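Local coordinates for VgrG protein (Vibrio cholerae, PDB 4DTH) that is a secreted toxin whose actin cross-linking domain binds ATP and magnesium and probably uses them to join actin monomers covalently, at residues F58-Y69 with W84-Y94. Residues are numbered along the deposited sequence; the frame is centred on the assembly and turned at random.
With ATP (adenosine-5'-triphosphate), chain B.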
loop_
_atom_site.group_PDB
_atom_site.type_symbol
_atom_site.label_atom_id
_atom_site.label_comp_id
_atom_site.label_asym_id
_atom_site.label_seq_id
_atom_site.Cartn_x
_atom_site.Cartn_y
_atom_site.Cartn_z
ATOM N N PHE A 58 -2.944 11.109 -9.982
ATOM C CA PHE A 58 -2.356 9.775 -9.882
ATOM C C PHE A 58 -1.041 9.648 -10.614
ATOM O O PHE A 58 -0.758 10.410 -11.544
ATOM C CB PHE A 58 -3.341 8.666 -10.302
ATOM C CG PHE A 58 -3.745 8.685 -11.757
ATOM C CD1 PHE A 58 -2.985 8.022 -12.713
ATOM C CD2 PHE A 58 -4.915 9.317 -12.159
ATOM C CE1 PHE A 58 -3.359 8.037 -14.060
ATOM C CE2 PHE A 58 -5.299 9.319 -13.501
ATOM C CZ PHE A 58 -4.528 8.663 -14.443
ATOM N N MET A 59 -0.253 8.656 -10.219
ATOM C CA MET A 59 1.030 8.380 -10.846
ATOM C C MET A 59 0.897 7.236 -11.838
ATOM O O MET A 59 0.098 6.322 -11.639
ATOM C CB MET A 59 2.062 7.968 -9.775
ATOM C CG MET A 59 2.397 9.053 -8.781
ATOM S SD MET A 59 3.469 8.340 -7.529
ATOM C CE MET A 59 3.746 9.719 -6.486
ATOM N N LEU A 60 1.733 7.256 -12.873
ATOM C CA LEU A 60 1.838 6.161 -13.837
ATOM C C LEU A 60 3.072 5.385 -13.416
ATOM O O LEU A 60 4.171 5.952 -13.351
ATOM C CB LEU A 60 2.004 6.704 -15.266
ATOM C CG LEU A 60 0.702 7.051 -15.995
ATOM C CD1 LEU A 60 0.167 8.394 -15.568
ATOM C CD2 LEU A 60 0.927 7.057 -17.476
ATOM N N THR A 61 2.890 4.111 -13.057
ATOM C CA THR A 61 4.003 3.303 -12.572
ATOM C C THR A 61 4.108 1.959 -13.272
ATOM O O THR A 61 3.106 1.430 -13.772
ATOM C CB THR A 61 3.894 3.050 -11.029
ATOM O OG1 THR A 61 2.845 2.115 -10.757
ATOM C CG2 THR A 61 3.678 4.326 -10.202
ATOM N N LYS A 62 5.311 1.370 -13.234
ATOM C CA LYS A 62 5.514 -0.008 -13.655
ATOM C C LYS A 62 5.168 -0.848 -12.416
ATOM O O LYS A 62 5.341 -0.386 -11.281
ATOM C CB LYS A 62 6.951 -0.276 -14.150
ATOM C CG LYS A 62 8.081 0.064 -13.175
ATOM C CD LYS A 62 9.407 -0.535 -13.649
ATOM C CE LYS A 62 10.562 -0.022 -12.831
ATOM N NZ LYS A 62 11.831 -0.742 -13.131
ATOM N N ASP A 63 4.656 -2.052 -12.626
ATOM C CA ASP A 63 4.243 -2.878 -11.499
ATOM C C ASP A 63 4.860 -4.278 -11.562
ATOM O O ASP A 63 5.969 -4.465 -11.060
ATOM C CB ASP A 63 2.698 -2.890 -11.421
ATOM C CG ASP A 63 2.040 -3.621 -10.259
ATOM O OD1 ASP A 63 2.737 -3.917 -9.260
ATOM O OD2 ASP A 63 0.821 -3.870 -10.341
ATOM N N MET A 64 4.164 -5.245 -12.183
ATOM C CA MET A 64 4.620 -6.631 -12.254
ATOM C C MET A 64 5.564 -6.841 -13.418
ATOM O O MET A 64 5.175 -6.589 -14.559
ATOM C CB MET A 64 3.432 -7.607 -12.376
ATOM C CG MET A 64 2.393 -7.438 -11.304
ATOM S SD MET A 64 3.059 -7.712 -9.655
ATOM C CE MET A 64 1.605 -7.364 -8.678
ATOM N N ASN A 65 6.775 -7.369 -13.137
ATOM C CA ASN A 65 7.743 -7.670 -14.185
ATOM C C ASN A 65 7.217 -8.822 -15.060
ATOM O O ASN A 65 6.935 -9.911 -14.544
ATOM C CB ASN A 65 9.123 -8.017 -13.592
ATOM C CG ASN A 65 10.169 -8.311 -14.650
ATOM O OD1 ASN A 65 10.079 -9.290 -15.395
ATOM N ND2 ASN A 65 11.176 -7.463 -14.757
ATOM N N GLN A 66 7.101 -8.577 -16.383
ATOM C CA GLN A 66 6.606 -9.567 -17.355
ATOM C C GLN A 66 7.703 -10.080 -18.306
ATOM O O GLN A 66 7.388 -10.593 -19.386
ATOM C CB GLN A 66 5.405 -9.025 -18.154
ATOM C CG GLN A 66 4.237 -8.474 -17.327
ATOM C CD GLN A 66 3.274 -9.547 -16.864
ATOM O OE1 GLN A 66 3.337 -10.012 -15.722
ATOM N NE2 GLN A 66 2.321 -9.917 -17.711
ATOM N N GLY A 67 8.964 -9.933 -17.904
ATOM C CA GLY A 67 10.098 -10.391 -18.696
ATOM C C GLY A 67 10.795 -9.321 -19.510
ATOM O O GLY A 67 10.321 -8.187 -19.591
ATOM N N SER A 68 11.937 -9.677 -20.110
ATOM C CA SER A 68 12.728 -8.755 -20.923
ATOM C C SER A 68 11.964 -8.306 -22.166
ATOM O O SER A 68 11.161 -9.059 -22.719
ATOM C CB SER A 68 14.073 -9.373 -21.289
ATOM O OG SER A 68 14.862 -9.523 -20.116
ATOM N N TYR A 69 12.175 -7.049 -22.550
ATOM C CA TYR A 69 11.523 -6.454 -23.711
ATOM C C TYR A 69 12.346 -6.714 -24.946
ATOM O O TYR A 69 13.566 -6.535 -24.929
ATOM C CB TYR A 69 11.347 -4.939 -23.509
ATOM C CG TYR A 69 10.791 -4.192 -24.708
ATOM C CD1 TYR A 69 9.469 -4.370 -25.118
ATOM C CD2 TYR A 69 11.571 -3.272 -25.404
ATOM C CE1 TYR A 69 8.938 -3.649 -26.189
ATOM C CE2 TYR A 69 11.054 -2.555 -26.487
ATOM C CZ TYR A 69 9.741 -2.754 -26.881
ATOM O OH TYR A 69 9.220 -2.047 -27.942
ATOM N N TRP A 84 16.204 -3.739 -21.556
ATOM C CA TRP A 84 14.889 -3.225 -21.167
ATOM C C TRP A 84 13.977 -4.343 -20.696
ATOM O O TRP A 84 14.035 -5.461 -21.220
ATOM C CB TRP A 84 14.227 -2.461 -22.326
ATOM C CG TRP A 84 14.719 -1.056 -22.518
ATOM C CD1 TRP A 84 16.013 -0.618 -22.477
ATOM C CD2 TRP A 84 13.925 0.075 -22.908
ATOM N NE1 TRP A 84 16.069 0.726 -22.771
ATOM C CE2 TRP A 84 14.802 1.175 -23.050
ATOM C CE3 TRP A 84 12.554 0.263 -23.154
ATOM C CZ2 TRP A 84 14.350 2.450 -23.410
ATOM C CZ3 TRP A 84 12.104 1.531 -23.501
ATOM C CH2 TRP A 84 12.994 2.609 -23.617
ATOM N N GLN A 85 13.146 -4.030 -19.694
ATOM C CA GLN A 85 12.202 -4.967 -19.082
ATOM C C GLN A 85 10.773 -4.520 -19.304
ATOM O O GLN A 85 10.512 -3.314 -19.338
ATOM C CB GLN A 85 12.454 -5.050 -17.564
ATOM C CG GLN A 85 13.864 -5.537 -17.179
ATOM C CD GLN A 85 14.067 -6.983 -17.529
ATOM O OE1 GLN A 85 13.340 -7.854 -17.056
ATOM N NE2 GLN A 85 15.058 -7.270 -18.362
ATOM N N THR A 86 9.850 -5.477 -19.433
ATOM C CA THR A 86 8.425 -5.203 -19.598
ATOM C C THR A 86 7.730 -5.342 -18.239
ATOM O O THR A 86 8.081 -6.232 -17.456
ATOM C CB THR A 86 7.845 -6.145 -20.658
ATOM O OG1 THR A 86 8.438 -5.869 -21.927
ATOM C CG2 THR A 86 6.367 -6.049 -20.779
ATOM N N HIS A 87 6.760 -4.460 -17.954
ATOM C CA HIS A 87 5.990 -4.494 -16.715
ATOM C C HIS A 87 4.552 -4.173 -16.999
ATOM O O HIS A 87 4.261 -3.460 -17.959
ATOM C CB HIS A 87 6.532 -3.468 -15.698
ATOM C CG HIS A 87 7.971 -3.651 -15.310
ATOM N ND1 HIS A 87 8.323 -4.249 -14.117
ATOM C CD2 HIS A 87 9.098 -3.248 -15.940
ATOM C CE1 HIS A 87 9.645 -4.226 -14.078
ATOM N NE2 HIS A 87 10.154 -3.640 -15.153
ATOM N N THR A 88 3.654 -4.602 -16.117
ATOM C CA THR A 88 2.266 -4.161 -16.192
ATOM C C THR A 88 2.283 -2.687 -15.711
ATOM O O THR A 88 3.255 -2.248 -15.082
ATOM C CB THR A 88 1.348 -5.028 -15.318
ATOM O OG1 THR A 88 1.794 -4.970 -13.960
ATOM C CG2 THR A 88 1.283 -6.479 -15.795
ATOM N N VAL A 89 1.238 -1.938 -16.034
ATOM C CA VAL A 89 1.103 -0.543 -15.638
ATOM C C VAL A 89 0.113 -0.466 -14.489
ATOM O O VAL A 89 -0.990 -1.016 -14.567
ATOM C CB VAL A 89 0.685 0.377 -16.812
ATOM C CG1 VAL A 89 0.279 1.766 -16.319
ATOM C CG2 VAL A 89 1.794 0.483 -17.853
ATOM N N GLU A 90 0.501 0.238 -13.425
ATOM C CA GLU A 90 -0.376 0.445 -12.290
ATOM C C GLU A 90 -0.568 1.940 -12.061
ATOM O O GLU A 90 0.413 2.688 -11.985
ATOM C CB GLU A 90 0.185 -0.237 -11.043
ATOM C CG GLU A 90 -0.731 -0.114 -9.834
ATOM C CD GLU A 90 -0.144 -0.723 -8.581
ATOM O OE1 GLU A 90 1.037 -0.435 -8.280
ATOM O OE2 GLU A 90 -0.871 -1.465 -7.886
ATOM N N LEU A 91 -1.828 2.366 -11.962
ATOM C CA LEU A 91 -2.179 3.764 -11.698
ATOM C C LEU A 91 -2.353 3.888 -10.191
ATOM O O LEU A 91 -3.120 3.129 -9.590
ATOM C CB LEU A 91 -3.444 4.204 -12.462
ATOM C CG LEU A 91 -3.475 3.932 -13.985
ATOM C CD1 LEU A 91 -4.698 4.564 -14.616
ATOM C CD2 LEU A 91 -2.196 4.422 -14.676
ATOM N N VAL A 92 -1.552 4.771 -9.576
ATOM C CA VAL A 92 -1.495 4.928 -8.111
ATOM C C VAL A 92 -1.929 6.344 -7.755
ATOM O O VAL A 92 -1.230 7.302 -8.087
ATOM C CB VAL A 92 -0.068 4.592 -7.573
ATOM C CG1 VAL A 92 0.002 4.761 -6.057
ATOM C CG2 VAL A 92 0.360 3.179 -7.969
ATOM N N SER A 93 -3.088 6.490 -7.104
ATOM C CA SER A 93 -3.570 7.836 -6.808
ATOM C C SER A 93 -2.738 8.579 -5.776
ATOM O O SER A 93 -2.098 7.954 -4.923
ATOM C CB SER A 93 -5.033 7.812 -6.366
ATOM O OG SER A 93 -5.183 7.337 -5.034
ATOM N N TYR A 94 -2.755 9.917 -5.864
ATOM C CA TYR A 94 -2.220 10.788 -4.823
ATOM C C TYR A 94 -3.345 10.753 -3.785
ATOM O O TYR A 94 -4.517 10.880 -4.167
ATOM C CB TYR A 94 -1.997 12.216 -5.348
ATOM C CG TYR A 94 -0.709 12.321 -6.134
ATOM C CD1 TYR A 94 -0.662 11.969 -7.482
ATOM C CD2 TYR A 94 0.480 12.692 -5.514
ATOM C CE1 TYR A 94 0.528 12.023 -8.202
ATOM C CE2 TYR A 94 1.680 12.747 -6.224
ATOM C CZ TYR A 94 1.697 12.416 -7.572
ATOM O OH TYR A 94 2.870 12.449 -8.286
HETATM P PG ATP B . 4.225 -1.982 -1.143
HETATM O O1G ATP B . 2.936 -2.565 -0.657
HETATM O O2G ATP B . 5.193 -1.793 -0.009
HETATM O O3G ATP B . 4.880 -2.841 -2.187
HETATM P PB ATP B . 4.611 0.583 -2.398
HETATM O O1B ATP B . 5.846 0.860 -1.636
HETATM O O2B ATP B . 4.991 0.223 -3.814
HETATM O O3B ATP B . 3.873 -0.553 -1.774
HETATM P PA ATP B . 3.308 2.866 -1.351
HETATM O O1A ATP B . 3.997 2.509 -0.092
HETATM O O2A ATP B . 3.809 4.249 -1.776
HETATM O O3A ATP B . 3.661 1.874 -2.404
HETATM O "O5'" ATP B . 1.725 2.870 -1.087
HETATM C "C5'" ATP B . 0.916 3.451 -2.123
HETATM C "C4'" ATP B . -0.535 3.547 -1.730
HETATM O "O4'" ATP B . -0.667 4.290 -0.484
HETATM C "C3'" ATP B . -1.394 4.303 -2.744
HETATM O "O3'" ATP B . -2.719 3.784 -2.832
HETATM C "C2'" ATP B . -1.376 5.716 -2.177
HETATM O "O2'" ATP B . -2.394 6.559 -2.691
HETATM C "C1'" ATP B . -1.538 5.390 -0.706
HETATM N N9 ATP B . -1.221 6.464 0.239
HETATM C C8 ATP B . -0.032 7.128 0.371
HETATM N N7 ATP B . -0.041 8.038 1.316
HETATM C C5 ATP B . -1.325 7.969 1.839
HETATM C C6 ATP B . -1.975 8.663 2.879
HETATM N N6 ATP B . -1.394 9.615 3.621
HETATM N N1 ATP B . -3.257 8.328 3.151
HETATM C C2 ATP B . -3.843 7.367 2.431
HETATM N N3 ATP B . -3.336 6.646 1.434
HETATM C C4 ATP B . -2.062 6.996 1.177
HETATM O O HOH W 1 3.505 0.228 -8.782
HETATM O O HOH W 2 12.434 -1.552 -15.803
HETATM O O HOH W 3 1.305 -2.987 -6.651
HETATM O O HOH W 4 15.762 -6.715 -22.970
#
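The carbonyl oxygen of E90 is gripped twice by T61. T61 N reaches E90 O at 3.1 Å and T61 OG1 reaches it at 2.8 Å, from opposite faces of the carbonyl plane. With chi1 73°, T61 OG1 sits between its own N and carbonyl carbon, turned back onto the partner strand. A water donates to both T61 OG1 and E90 OE1, an indirect link that may steady the carboxylate of this magnesium ligand. The D63 carboxylate stacks nearly parallel on that of E90, with D63 OD2 3.8 Å from E90 OE2. E30 also lies close to D63 OD2; the magnesium bound by E90 probably eases this crowding of acids. Further along, S93 O accepts from ATP O2' at 2.6 Å and V92 CG1 packs on the ribose.

The strands pair antiparallel from F58 with S93 to K62 with V89. Two beta bulges then shift the register. At the first, T88 OG1 takes M64 N and T88 N bonds to M64 O; T88 OG1 is also hydrogen-bonded to E30 OE1. On the face of K62, the lysine chain runs extended alongside H87, and its CD lies 3.5 Å over the ring centre, a CH-pi contact. N65 ND2 gives a straight bond to a lone pair of Q85 OE1, while N65 OD1 accepts from G67 N in an Asx turn. At the other end, M59 crosses Y94 at about a right angle. Its CE packs 3.6 Å from Y94 CZ, and its SD lies obliquely 5.0 Å from the ring centroid, a Met-aromatic contact.

F58 CE1 meets L91 CD1 at 3.8 Å, and F58 and L60 pack on helix 101-124. Strand 45-51 pairs with 58-63 along the edge away from 85-93, and strand 34-38 takes the side chains of V89, T86 and Y69.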